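Local structure of ADP-dependent (S)-NAD(P)H-hydrate dehydratase (Streptococcus mutans, 3BGK) at residues A174-K179 with A211-E216; T178-L183 with T266-V271; A204-A209 with K227-Q232. The protein probably catalyses the ADP-dependent dehydration of (6S)-NAD(P)HX, a hydrated and damaged form of NAD(P)H, yielding intact NAD(P)H, AMP and phosphate. One frame throughout, in Å; residues are numbered along the deposited sequence.

The three contacts gather around neighbouring strands of one mixed sheet, 181-184, 218-221 and 227-230. Contacts 1 and 2 share Thr-178 and Lys-179 and have centres about 12 Å apart; Glu-216 CB of contact 1 packs on Arg-268 NH2 of contact 2 at 3.5 Å. Contact 3 lies about 14 Å, centre to centre, from each of the others. It joins contact 1 through a probable hydrogen bond of 2.7 Å between Gln-230 NE2 and Glu-216 O, and contact 2 where Phe-269 CE1 approaches Ile-228 O at 3.4 Å. Contacts 1 and 2 lie away from the predicted nucleotide and substrate sites, whereas the Tyr-229 side chain in contact 3 is about 8 Å from that of Thr-226, a predicted AMP-binding residue.

Contact 1. Residues A174-K179 with A211-E216; sequences AIWPTK and AHFPKE
Apolar packing between Trp-176 and the Phe-213/Pro-214 pair dominates this contact between two surface loops. The Pro-214 ring meets one face of the indole: CD makes a CH-pi contact 3.7 Å from the centroid of the Trp-176 five-membered ring, only 10° off its normal, while Pro-214 CG lies 3.8 Å from Trp-176 CG and CD1, over the same face. The six-membered half of the indole meets Phe-213 instead. Trp-176 CH2 lies at the edge of the phenyl, near its plane, 3.5 Å from Phe-213 CD1; the two planes are 58° apart, an oblique pairing. Trp-176 CG is anti to its carbonyl carbon (chi1 -64°), which carries the indole across to both partners.

Lys-179 and Glu-216 add looser contacts: the backbone oxygen of Lys-179 is 3.6 Å from Glu-216 CB, and the bent glutamate brings OE2 to 3.7 Å from Lys-179 CD. The extended lysine carries NZ on to 4.7 Å from Glu-216 OE2, too far for a salt bridge, although the opposite charges may still attract.

The two loops lead into adjacent parallel strands, 181-184 and 218-221. Trp-176 also packs on Ile-181 and on Trp-149 of helix 139-151, and Phe-213 rests on Leu-183.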
ATOM      1  N   ALA A 174      42.022  11.419   1.649  1.00 32.83           N
ATOM      2  CA  ALA A 174      43.018  11.064   2.661  1.00 32.62           C
ATOM      3  C   ALA A 174      42.530  11.406   4.064  1.00 32.34           C
ATOM      4  O   ALA A 174      42.895  10.731   5.036  1.00 32.46           O
ATOM      5  CB  ALA A 174      44.346  11.756   2.377  1.00 32.77           C
ATOM      6  N   ILE A 175      41.717  12.459   4.159  1.00 31.68           N
ATOM      7  CA  ILE A 175      41.117  12.873   5.427  1.00 30.95           C
ATOM      8  C   ILE A 175      39.649  12.459   5.483  1.00 30.27           C
ATOM      9  O   ILE A 175      38.870  12.731   4.560  1.00 29.95           O
ATOM     10  CB  ILE A 175      41.249  14.400   5.676  1.00 31.14           C
ATOM     11  CG1 ILE A 175      42.722  14.818   5.692  1.00 31.54           C
ATOM     12  CG2 ILE A 175      40.569  14.803   6.996  1.00 31.08           C
ATOM     13  CD1 ILE A 175      42.948  16.326   5.793  1.00 32.78           C
ATOM     14  N   TRP A 176      39.294  11.794   6.577  1.00 29.59           N
ATOM     15  CA  TRP A 176      37.924  11.379   6.836  1.00 28.99           C
ATOM     16  C   TRP A 176      37.164  12.528   7.496  1.00 28.25           C
ATOM     17  O   TRP A 176      37.677  13.146   8.435  1.00 28.14           O
ATOM     18  CB  TRP A 176      37.917  10.126   7.714  1.00 29.19           C
ATOM     19  CG  TRP A 176      38.557   8.940   7.034  1.00 30.34           C
ATOM     20  CD1 TRP A 176      39.896   8.716   6.857  1.00 31.07           C
ATOM     21  CD2 TRP A 176      37.884   7.824   6.436  1.00 31.08           C
ATOM     22  NE1 TRP A 176      40.097   7.531   6.185  1.00 31.35           N
ATOM     23  CE2 TRP A 176      38.879   6.964   5.916  1.00 31.46           C
ATOM     24  CE3 TRP A 176      36.539   7.466   6.289  1.00 31.40           C
ATOM     25  CZ2 TRP A 176      38.569   5.769   5.262  1.00 31.89           C
ATOM     26  CZ3 TRP A 176      36.230   6.275   5.636  1.00 31.80           C
ATOM     27  CH2 TRP A 176      37.241   5.443   5.133  1.00 32.07           C
ATOM     28  N   PRO A 177      35.942  12.821   7.006  1.00 27.57           N
ATOM     29  CA  PRO A 177      35.158  13.958   7.493  1.00 27.10           C
ATOM     30  C   PRO A 177      34.580  13.717   8.891  1.00 26.61           C
ATOM     31  O   PRO A 177      34.141  14.660   9.550  1.00 26.56           O
ATOM     32  CB  PRO A 177      34.035  14.077   6.456  1.00 27.11           C
ATOM     33  CG  PRO A 177      33.855  12.701   5.952  1.00 27.42           C
ATOM     34  CD  PRO A 177      35.219  12.067   5.965  1.00 27.44           C
ATOM     35  N   THR A 178      34.577  12.460   9.320  1.00 26.21           N
ATOM     36  CA  THR A 178      34.209  12.094  10.683  1.00 25.84           C
ATOM     37  C   THR A 178      34.987  10.859  11.122  1.00 25.84           C
ATOM     38  O   THR A 178      35.471  10.097  10.287  1.00 26.01           O
ATOM     39  CB  THR A 178      32.682  11.872  10.849  1.00 25.65           C
ATOM     40  OG1 THR A 178      32.397  11.527  12.208  1.00 24.94           O
ATOM     41  CG2 THR A 178      32.178  10.766   9.931  1.00 25.39           C
ATOM     42  N   LYS A 179      35.116  10.680  12.434  1.00 25.87           N
ATOM     43  CA  LYS A 179      35.781   9.510  13.005  1.00 25.90           C
ATOM     44  C   LYS A 179      34.749   8.440  13.351  1.00 25.59           C
ATOM     45  O   LYS A 179      35.092   7.271  13.564  1.00 25.42           O
ATOM     46  CB  LYS A 179      36.559   9.900  14.266  1.00 26.22           C
ATOM     47  CG  LYS A 179      37.707  10.869  14.038  1.00 27.32           C
ATOM     48  CD  LYS A 179      38.311  11.293  15.370  1.00 29.30           C
ATOM     49  CE  LYS A 179      39.517  12.206  15.174  1.00 30.44           C
ATOM     50  NZ  LYS A 179      40.324  12.326  16.427  1.00 30.70           N
ATOM     51  N   ALA A 211      42.930  -1.659  10.611  1.00 39.17           N
ATOM     52  CA  ALA A 211      43.985  -0.744  11.054  1.00 39.33           C
ATOM     53  C   ALA A 211      44.603  -0.039   9.837  1.00 39.40           C
ATOM     54  O   ALA A 211      45.708  -0.361   9.388  1.00 39.65           O
ATOM     55  CB  ALA A 211      45.039  -1.495  11.857  1.00 39.36           C
ATOM     56  N   HIS A 212      43.857   0.926   9.315  1.00 39.27           N
ATOM     57  CA  HIS A 212      44.133   1.570   8.041  1.00 39.23           C
ATOM     58  C   HIS A 212      43.041   2.613   7.902  1.00 38.73           C
ATOM     59  O   HIS A 212      43.179   3.599   7.173  1.00 38.78           O
ATOM     60  CB  HIS A 212      44.003   0.554   6.906  1.00 39.58           C
ATOM     61  CG  HIS A 212      45.121   0.600   5.911  1.00 40.86           C
ATOM     62  ND1 HIS A 212      46.206  -0.249   5.973  1.00 41.76           N
ATOM     63  CD2 HIS A 212      45.317   1.384   4.822  1.00 42.02           C
ATOM     64  CE1 HIS A 212      47.025   0.012   4.969  1.00 42.30           C
ATOM     65  NE2 HIS A 212      46.509   0.999   4.255  1.00 42.19           N
ATOM     66  N   PHE A 213      41.946   2.361   8.616  1.00 37.98           N
ATOM     67  CA  PHE A 213      40.857   3.309   8.802  1.00 37.27           C
ATOM     68  C   PHE A 213      41.009   3.878  10.209  1.00 36.77           C
ATOM     69  O   PHE A 213      41.676   3.261  11.043  1.00 36.89           O
ATOM     70  CB  PHE A 213      39.511   2.589   8.666  1.00 37.21           C
ATOM     71  CG  PHE A 213      39.322   1.897   7.343  1.00 36.81           C
ATOM     72  CD1 PHE A 213      38.518   2.454   6.367  1.00 36.82           C
ATOM     73  CD2 PHE A 213      39.954   0.686   7.075  1.00 36.54           C
ATOM     74  CE1 PHE A 213      38.342   1.822   5.142  1.00 36.83           C
ATOM     75  CE2 PHE A 213      39.786   0.048   5.854  1.00 36.39           C
ATOM     76  CZ  PHE A 213      38.980   0.615   4.889  1.00 36.45           C
ATOM     77  N   PRO A 214      40.421   5.062  10.478  1.00 36.23           N
ATOM     78  CA  PRO A 214      40.430   5.635  11.832  1.00 35.75           C
ATOM     79  C   PRO A 214      40.101   4.631  12.940  1.00 35.20           C
ATOM     80  O   PRO A 214      39.338   3.688  12.719  1.00 35.09           O
ATOM     81  CB  PRO A 214      39.350   6.714  11.752  1.00 35.81           C
ATOM     82  CG  PRO A 214      39.435   7.187  10.345  1.00 35.90           C
ATOM     83  CD  PRO A 214      39.752   5.963   9.519  1.00 36.25           C
ATOM     84  N   LYS A 215      40.672   4.857  14.122  1.00 34.56           N
ATOM     85  CA  LYS A 215      40.610   3.907  15.240  1.00 33.88           C
ATOM     86  C   LYS A 215      39.197   3.498  15.678  1.00 33.26           C
ATOM     87  O   LYS A 215      38.978   2.355  16.092  1.00 33.19           O
ATOM     88  CB  LYS A 215      41.394   4.450  16.443  1.00 33.96           C
ATOM     89  N   GLU A 216      38.249   4.426  15.577  1.00 32.41           N
ATOM     90  CA  GLU A 216      36.887   4.205  16.071  1.00 31.65           C
ATOM     91  C   GLU A 216      35.974   3.502  15.050  1.00 30.73           C
ATOM     92  O   GLU A 216      34.853   3.109  15.378  1.00 30.44           O
ATOM     93  CB  GLU A 216      36.262   5.531  16.528  1.00 31.88           C
ATOM     94  CG  GLU A 216      37.015   6.254  17.659  1.00 33.38           C
ATOM     95  CD  GLU A 216      38.095   7.223  17.163  1.00 34.94           C
ATOM     96  OE1 GLU A 216      38.910   6.845  16.290  1.00 35.91           O
ATOM     97  OE2 GLU A 216      38.135   8.368  17.660  1.00 35.35           O
TER

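Contact 2. Residues T178-L183 with T266-V271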
ATOM      1  N   THR A 178      34.577  12.460   9.320  1.00 26.21           N
ATOM      2  CA  THR A 178      34.209  12.094  10.683  1.00 25.84           C
ATOM      3  C   THR A 178      34.987  10.859  11.122  1.00 25.84           C
ATOM      4  O   THR A 178      35.471  10.097  10.287  1.00 26.01           O
ATOM      5  CB  THR A 178      32.682  11.872  10.849  1.00 25.65           C
ATOM      6  OG1 THR A 178      32.397  11.527  12.208  1.00 24.94           O
ATOM      7  CG2 THR A 178      32.178  10.766   9.931  1.00 25.39           C
ATOM      8  N   LYS A 179      35.116  10.680  12.434  1.00 25.87           N
ATOM      9  CA  LYS A 179      35.781   9.510  13.005  1.00 25.90           C
ATOM     10  C   LYS A 179      34.749   8.440  13.351  1.00 25.59           C
ATOM     11  O   LYS A 179      35.092   7.271  13.564  1.00 25.42           O
ATOM     12  CB  LYS A 179      36.559   9.900  14.266  1.00 26.22           C
ATOM     13  CG  LYS A 179      37.707  10.869  14.038  1.00 27.32           C
ATOM     14  CD  LYS A 179      38.311  11.293  15.370  1.00 29.30           C
ATOM     15  CE  LYS A 179      39.517  12.206  15.174  1.00 30.44           C
ATOM     16  NZ  LYS A 179      40.324  12.326  16.427  1.00 30.70           N
ATOM     17  N   GLN A 180      33.484   8.854  13.403  1.00 25.23           N
ATOM     18  CA  GLN A 180      32.376   7.969  13.753  1.00 24.95           C
ATOM     19  C   GLN A 180      31.822   7.299  12.489  1.00 24.37           C
ATOM     20  O   GLN A 180      30.706   7.577  12.050  1.00 24.43           O
ATOM     21  CB  GLN A 180      31.304   8.748  14.525  1.00 25.12           C
ATOM     22  CG  GLN A 180      31.876   9.590  15.678  1.00 25.68           C
ATOM     23  CD  GLN A 180      30.824  10.381  16.457  1.00 26.99           C
ATOM     24  OE1 GLN A 180      31.130  11.425  17.039  1.00 27.79           O
ATOM     25  NE2 GLN A 180      29.588   9.883  16.475  1.00 26.79           N
ATOM     26  N   ILE A 181      32.642   6.423  11.914  1.00 23.81           N
ATOM     27  CA  ILE A 181      32.362   5.735  10.654  1.00 22.92           C
ATOM     28  C   ILE A 181      31.915   4.306  10.932  1.00 22.53           C
ATOM     29  O   ILE A 181      32.549   3.602  11.724  1.00 22.38           O
ATOM     30  CB  ILE A 181      33.638   5.670   9.776  1.00 22.85           C
ATOM     31  CG1 ILE A 181      34.204   7.072   9.518  1.00 23.11           C
ATOM     32  CG2 ILE A 181      33.385   4.886   8.472  1.00 22.68           C
ATOM     33  CD1 ILE A 181      33.589   7.816   8.322  1.00 24.63           C
ATOM     34  N   ILE A 182      30.822   3.891  10.291  1.00 21.97           N
ATOM     35  CA  ILE A 182      30.397   2.490  10.300  1.00 21.46           C
ATOM     36  C   ILE A 182      30.369   1.966   8.863  1.00 21.71           C
ATOM     37  O   ILE A 182      29.757   2.575   7.986  1.00 21.40           O
ATOM     38  CB  ILE A 182      29.011   2.277  10.973  1.00 21.20           C
ATOM     39  CG1 ILE A 182      28.984   2.878  12.387  1.00 20.40           C
ATOM     40  CG2 ILE A 182      28.651   0.791  11.005  1.00 20.50           C
ATOM     41  CD1 ILE A 182      27.639   2.777  13.098  1.00 17.33           C
ATOM     42  N   LEU A 183      31.051   0.849   8.626  1.00 22.03           N
ATOM     43  CA  LEU A 183      31.053   0.217   7.314  1.00 22.44           C
ATOM     44  C   LEU A 183      30.225  -1.063   7.357  1.00 23.06           C
ATOM     45  O   LEU A 183      30.409  -1.899   8.237  1.00 23.03           O
ATOM     46  CB  LEU A 183      32.484  -0.091   6.850  1.00 22.22           C
ATOM     47  CG  LEU A 183      33.566   0.997   6.875  1.00 21.58           C
ATOM     48  CD1 LEU A 183      34.939   0.361   6.794  1.00 20.10           C
ATOM     49  CD2 LEU A 183      33.383   2.042   5.772  1.00 20.19           C
ATOM     50  N   THR A 266      25.609   5.686  23.991  1.00 22.13           N
ATOM     51  CA  THR A 266      26.675   5.011  24.720  1.00 22.72           C
ATOM     52  C   THR A 266      27.651   4.363  23.719  1.00 22.98           C
ATOM     53  O   THR A 266      27.648   4.732  22.536  1.00 23.28           O
ATOM     54  CB  THR A 266      26.110   4.008  25.756  1.00 22.85           C
ATOM     55  OG1 THR A 266      27.178   3.515  26.575  1.00 23.37           O
ATOM     56  CG2 THR A 266      25.382   2.839  25.067  1.00 23.18           C
ATOM     57  N   ASP A 267      28.484   3.426  24.175  1.00 23.02           N
ATOM     58  CA  ASP A 267      29.507   2.815  23.313  1.00 22.95           C
ATOM     59  C   ASP A 267      28.963   2.432  21.933  1.00 22.58           C
ATOM     60  O   ASP A 267      28.053   1.602  21.816  1.00 22.51           O
ATOM     61  CB  ASP A 267      30.144   1.599  23.991  1.00 23.32           C
ATOM     62  CG  ASP A 267      31.381   1.102  23.257  1.00 24.56           C
ATOM     63  OD1 ASP A 267      32.093   1.931  22.641  1.00 25.67           O
ATOM     64  OD2 ASP A 267      31.645  -0.122  23.301  1.00 26.60           O
ATOM     65  N   ARG A 268      29.532   3.044  20.897  1.00 22.01           N
ATOM     66  CA  ARG A 268      29.026   2.888  19.535  1.00 21.58           C
ATOM     67  C   ARG A 268      29.190   1.468  18.963  1.00 20.99           C
ATOM     68  O   ARG A 268      28.354   1.020  18.169  1.00 21.17           O
ATOM     69  CB  ARG A 268      29.641   3.940  18.611  1.00 21.70           C
ATOM     70  CG  ARG A 268      28.844   4.186  17.318  1.00 23.04           C
ATOM     71  CD  ARG A 268      29.323   5.428  16.562  1.00 24.80           C
ATOM     72  NE  ARG A 268      30.785   5.487  16.454  1.00 27.02           N
ATOM     73  CZ  ARG A 268      31.569   6.301  17.162  1.00 27.24           C
ATOM     74  NH1 ARG A 268      31.042   7.153  18.036  1.00 27.70           N
ATOM     75  NH2 ARG A 268      32.885   6.266  16.989  1.00 27.37           N
ATOM     76  N   PHE A 269      30.248   0.767  19.367  1.00 20.03           N
ATOM     77  CA  PHE A 269      30.430  -0.632  18.979  1.00 19.18           C
ATOM     78  C   PHE A 269      29.305  -1.522  19.514  1.00 18.67           C
ATOM     79  O   PHE A 269      28.791  -2.376  18.791  1.00 18.53           O
ATOM     80  CB  PHE A 269      31.788  -1.174  19.447  1.00 19.23           C
ATOM     81  CG  PHE A 269      31.933  -2.669  19.282  1.00 18.88           C
ATOM     82  CD1 PHE A 269      32.441  -3.207  18.104  1.00 18.74           C
ATOM     83  CD2 PHE A 269      31.550  -3.535  20.303  1.00 18.83           C
ATOM     84  CE1 PHE A 269      32.571  -4.581  17.948  1.00 19.11           C
ATOM     85  CE2 PHE A 269      31.671  -4.912  20.158  1.00 19.03           C
ATOM     86  CZ  PHE A 269      32.185  -5.436  18.975  1.00 19.55           C
ATOM     87  N   GLU A 270      28.936  -1.331  20.775  1.00 17.97           N
ATOM     88  CA  GLU A 270      27.915  -2.172  21.388  1.00 17.70           C
ATOM     89  C   GLU A 270      26.523  -1.842  20.851  1.00 17.27           C
ATOM     90  O   GLU A 270      25.675  -2.735  20.705  1.00 16.97           O
ATOM     91  CB  GLU A 270      27.967  -2.065  22.911  1.00 17.86           C
ATOM     92  CG  GLU A 270      29.309  -2.515  23.511  1.00 18.84           C
ATOM     93  CD  GLU A 270      29.247  -2.732  25.017  1.00 20.42           C
ATOM     94  OE1 GLU A 270      28.568  -1.940  25.721  1.00 20.83           O
ATOM     95  OE2 GLU A 270      29.882  -3.701  25.494  1.00 19.94           O
ATOM     96  N   VAL A 271      26.314  -0.561  20.541  1.00 16.60           N
ATOM     97  CA  VAL A 271      25.061  -0.068  19.967  1.00 15.72           C
ATOM     98  C   VAL A 271      24.807  -0.688  18.593  1.00 15.13           C
ATOM     99  O   VAL A 271      23.712  -1.185  18.322  1.00 15.00           O
ATOM    100  CB  VAL A 271      25.033   1.490  19.885  1.00 15.62           C
ATOM    101  CG1 VAL A 271      23.884   1.966  19.007  1.00 15.87           C
ATOM    102  CG2 VAL A 271      24.911   2.096  21.267  1.00 14.69           C
TER
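Thr-178 OG1 accepts the backbone N-H of Gln-180, the residue that lies against Arg-268, in a hydrogen bond of 3.1 Å with an N-H...O angle of 159°. This closes an ST turn. Pro-154 O and Gln-156 O, from the loop before strand 157-161, both lie within hydrogen-bonding distance of OG1, which has a single proton to share or alternate between them. Gln-180 is itself the centre of an inverse gamma turn.

Across the contact, the Gln-180 side chain lies over one face of the Arg-268 guanidinium. CB stands above the centre of the group, 3.6 Å from Arg-268 CZ, and CG is 3.5 Å from Arg-268 NH1. With the chain extended beyond CG, the amide lies over NH1, its plane only 14° from that of the guanidinium. Gln-180 NE2 and Arg-268 NH1, 3.5 Å apart, are both donors and form no bond, so this is flat packing. Arg-268 has CG anti to its backbone N (chi1 -160°) and bends at chi3, presenting that face to Gln-180.

Arg-268 stands in the first turn of helix 268-287, while Gln-180 leads into strand 181-184, between strands 157-161 and 218-221. Deeper in, Ile-182 packs on Ile-257 and Val-261 of helix 249-263.

Contact 3. Residues A204-A209 with K227-Q232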
ATOM      1  N   ALA A 204      41.873 -12.561  11.279  1.00 41.75           N
ATOM      2  CA  ALA A 204      43.161 -11.880  11.409  1.00 41.26           C
ATOM      3  C   ALA A 204      43.449 -10.916  10.259  1.00 40.94           C
ATOM      4  O   ALA A 204      44.028  -9.851  10.473  1.00 41.02           O
ATOM      5  CB  ALA A 204      44.286 -12.902  11.542  1.00 41.31           C
ATOM      6  N   ALA A 205      43.043 -11.293   9.048  1.00 40.45           N
ATOM      7  CA  ALA A 205      43.273 -10.475   7.855  1.00 40.03           C
ATOM      8  C   ALA A 205      42.345  -9.257   7.790  1.00 39.81           C
ATOM      9  O   ALA A 205      42.781  -8.156   7.439  1.00 39.76           O
ATOM     10  CB  ALA A 205      43.136 -11.327   6.597  1.00 40.05           C
ATOM     11  N   THR A 206      41.070  -9.469   8.123  1.00 39.50           N
ATOM     12  CA  THR A 206      40.068  -8.398   8.193  1.00 39.17           C
ATOM     13  C   THR A 206      40.435  -7.391   9.286  1.00 39.04           C
ATOM     14  O   THR A 206      40.353  -6.179   9.084  1.00 38.82           O
ATOM     15  CB  THR A 206      38.651  -8.980   8.447  1.00 39.19           C
ATOM     16  OG1 THR A 206      38.204  -9.687   7.283  1.00 38.89           O
ATOM     17  CG2 THR A 206      37.653  -7.886   8.771  1.00 39.01           C
ATOM     18  N   GLN A 207      40.854  -7.921  10.434  1.00 39.06           N
ATOM     19  CA  GLN A 207      41.269  -7.136  11.592  1.00 39.16           C
ATOM     20  C   GLN A 207      42.450  -6.215  11.283  1.00 39.14           C
ATOM     21  O   GLN A 207      42.505  -5.080  11.757  1.00 39.17           O
ATOM     22  CB  GLN A 207      41.647  -8.085  12.725  1.00 39.23           C
ATOM     23  CG  GLN A 207      41.669  -7.459  14.090  1.00 39.93           C
ATOM     24  CD  GLN A 207      42.152  -8.422  15.144  1.00 41.07           C
ATOM     25  OE1 GLN A 207      43.317  -8.832  15.143  1.00 41.86           O
ATOM     26  NE2 GLN A 207      41.262  -8.787  16.062  1.00 40.92           N
ATOM     27  N   THR A 208      43.390  -6.719  10.491  1.00 39.10           N
ATOM     28  CA  THR A 208      44.591  -5.976  10.138  1.00 39.00           C
ATOM     29  C   THR A 208      44.302  -4.947   9.040  1.00 38.94           C
ATOM     30  O   THR A 208      44.898  -3.868   9.019  1.00 38.89           O
ATOM     31  CB  THR A 208      45.734  -6.943   9.738  1.00 39.13           C
ATOM     32  OG1 THR A 208      46.018  -7.818  10.840  1.00 38.83           O
ATOM     33  CG2 THR A 208      47.009  -6.183   9.366  1.00 39.29           C
ATOM     34  N   ALA A 209      43.381  -5.282   8.140  1.00 38.93           N
ATOM     35  CA  ALA A 209      42.965  -4.356   7.083  1.00 38.91           C
ATOM     36  C   ALA A 209      42.156  -3.174   7.634  1.00 38.96           C
ATOM     37  O   ALA A 209      42.036  -2.138   6.974  1.00 38.95           O
ATOM     38  CB  ALA A 209      42.178  -5.090   6.009  1.00 38.81           C
ATOM     39  N   LYS A 227      29.832 -10.588  11.650  1.00 28.77           N
ATOM     40  CA  LYS A 227      30.702 -10.242  12.768  1.00 28.17           C
ATOM     41  C   LYS A 227      30.887  -8.741  12.797  1.00 27.55           C
ATOM     42  O   LYS A 227      30.878  -8.091  11.751  1.00 27.45           O
ATOM     43  CB  LYS A 227      32.071 -10.916  12.639  1.00 28.35           C
ATOM     44  CG  LYS A 227      32.026 -12.429  12.554  1.00 29.37           C
ATOM     45  CD  LYS A 227      33.422 -13.016  12.499  1.00 30.80           C
ATOM     46  CE  LYS A 227      33.403 -14.418  11.914  1.00 32.07           C
ATOM     47  NZ  LYS A 227      32.481 -15.326  12.664  1.00 33.53           N
ATOM     48  N   ILE A 228      31.064  -8.199  13.999  1.00 26.91           N
ATOM     49  CA  ILE A 228      31.251  -6.764  14.189  1.00 26.47           C
ATOM     50  C   ILE A 228      32.685  -6.478  14.662  1.00 26.07           C
ATOM     51  O   ILE A 228      33.137  -7.004  15.680  1.00 25.71           O
ATOM     52  CB  ILE A 228      30.199  -6.156  15.169  1.00 26.45           C
ATOM     53  CG1 ILE A 228      28.792  -6.683  14.876  1.00 26.77           C
ATOM     54  CG2 ILE A 228      30.175  -4.646  15.072  1.00 26.10           C
ATOM     55  CD1 ILE A 228      28.432  -7.972  15.614  1.00 27.69           C
ATOM     56  N   TYR A 229      33.391  -5.651  13.899  1.00 25.69           N
ATOM     57  CA  TYR A 229      34.779  -5.320  14.183  1.00 25.37           C
ATOM     58  C   TYR A 229      34.935  -3.849  14.569  1.00 25.19           C
ATOM     59  O   TYR A 229      34.375  -2.969  13.914  1.00 25.17           O
ATOM     60  CB  TYR A 229      35.645  -5.573  12.951  1.00 25.22           C
ATOM     61  CG  TYR A 229      35.736  -6.997  12.464  1.00 25.48           C
ATOM     62  CD1 TYR A 229      34.774  -7.532  11.598  1.00 25.14           C
ATOM     63  CD2 TYR A 229      36.817  -7.801  12.822  1.00 25.73           C
ATOM     64  CE1 TYR A 229      34.874  -8.839  11.129  1.00 24.48           C
ATOM     65  CE2 TYR A 229      36.925  -9.110  12.356  1.00 25.27           C
ATOM     66  CZ  TYR A 229      35.956  -9.619  11.513  1.00 25.06           C
ATOM     67  OH  TYR A 229      36.080 -10.913  11.061  1.00 25.43           O
ATOM     68  N   GLN A 230      35.702  -3.598  15.630  1.00 24.96           N
ATOM     69  CA  GLN A 230      36.225  -2.264  15.946  1.00 24.74           C
ATOM     70  C   GLN A 230      37.505  -2.409  16.760  1.00 24.81           C
ATOM     71  O   GLN A 230      37.501  -3.026  17.825  1.00 24.66           O
ATOM     72  CB  GLN A 230      35.219  -1.405  16.719  1.00 24.44           C
ATOM     73  CG  GLN A 230      35.684   0.038  16.899  1.00 23.54           C
ATOM     74  CD  GLN A 230      35.025   0.756  18.066  1.00 22.58           C
ATOM     75  OE1 GLN A 230      34.837   0.185  19.141  1.00 22.68           O
ATOM     76  NE2 GLN A 230      34.687   2.021  17.862  1.00 21.71           N
ATOM     77  N   GLY A 231      38.592  -1.837  16.247  1.00 25.02           N
ATOM     78  CA  GLY A 231      39.906  -1.954  16.873  1.00 25.24           C
ATOM     79  C   GLY A 231      40.308  -3.408  17.024  1.00 25.58           C
ATOM     80  O   GLY A 231      40.484  -4.119  16.033  1.00 25.46           O
ATOM     81  N   GLN A 232      40.427  -3.847  18.273  1.00 25.98           N
ATOM     82  CA  GLN A 232      40.809  -5.225  18.590  1.00 26.43           C
ATOM     83  C   GLN A 232      39.615  -6.051  19.080  1.00 26.26           C
ATOM     84  O   GLN A 232      39.790  -7.124  19.657  1.00 26.30           O
ATOM     85  CB  GLN A 232      41.948  -5.242  19.626  1.00 26.55           C
ATOM     86  CG  GLN A 232      43.283  -4.666  19.123  1.00 27.70           C
ATOM     87  CD  GLN A 232      43.890  -5.469  17.973  1.00 29.50           C
ATOM     88  OE1 GLN A 232      44.363  -4.899  16.986  1.00 30.02           O
ATOM     89  NE2 GLN A 232      43.872  -6.798  18.093  1.00 29.57           N
TER
HETATM   90  O   HOH W   1      39.141  -6.436  15.654  1.00 14.43           O
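Thr-206 rests its methyl on the ring of Tyr-229, packing helix 203-210 against a beta hairpin toward one end of the sheet in this ribokinase-like alpha/beta sandwich. The hairpin joins strands 227-230 and 233-237 through Gly-231 and Gln-232, whose backbone angles fit the two central positions of a type II' turn; the positive phi at the first of these suits glycine.

The threonine rotamer sorts its two branches. CG2 is anti to the backbone N and reaches the tyrosine, making a CH-pi contact 3.7 Å from the ring centroid and 13° off the normal, close to the middle of the face. OG1, anti to the carbonyl carbon, instead takes part in a weak hydrogen bond with Trp-190 NE1. Tyr-229 also packs on Leu-219 and Ala-221 of strand 218-221.

One residue further along the helix, Gln-207 has CG anti to the backbone N (chi1 -161°) and an extended chain, which together carry its amide to the turn. Gln-232 bends back at chi2 to meet it. Their amide planes are 58° apart, and Gln-207 OE1 stays 3.6 Å from Gln-232 NE2, a packing contact without a hydrogen bond.

A water in the plane of the Tyr-229 ring, at its edge, completes the join: it accepts from Gln-207 NE2 at 3.2 Å and donates to Gly-231 O at 2.7 Å.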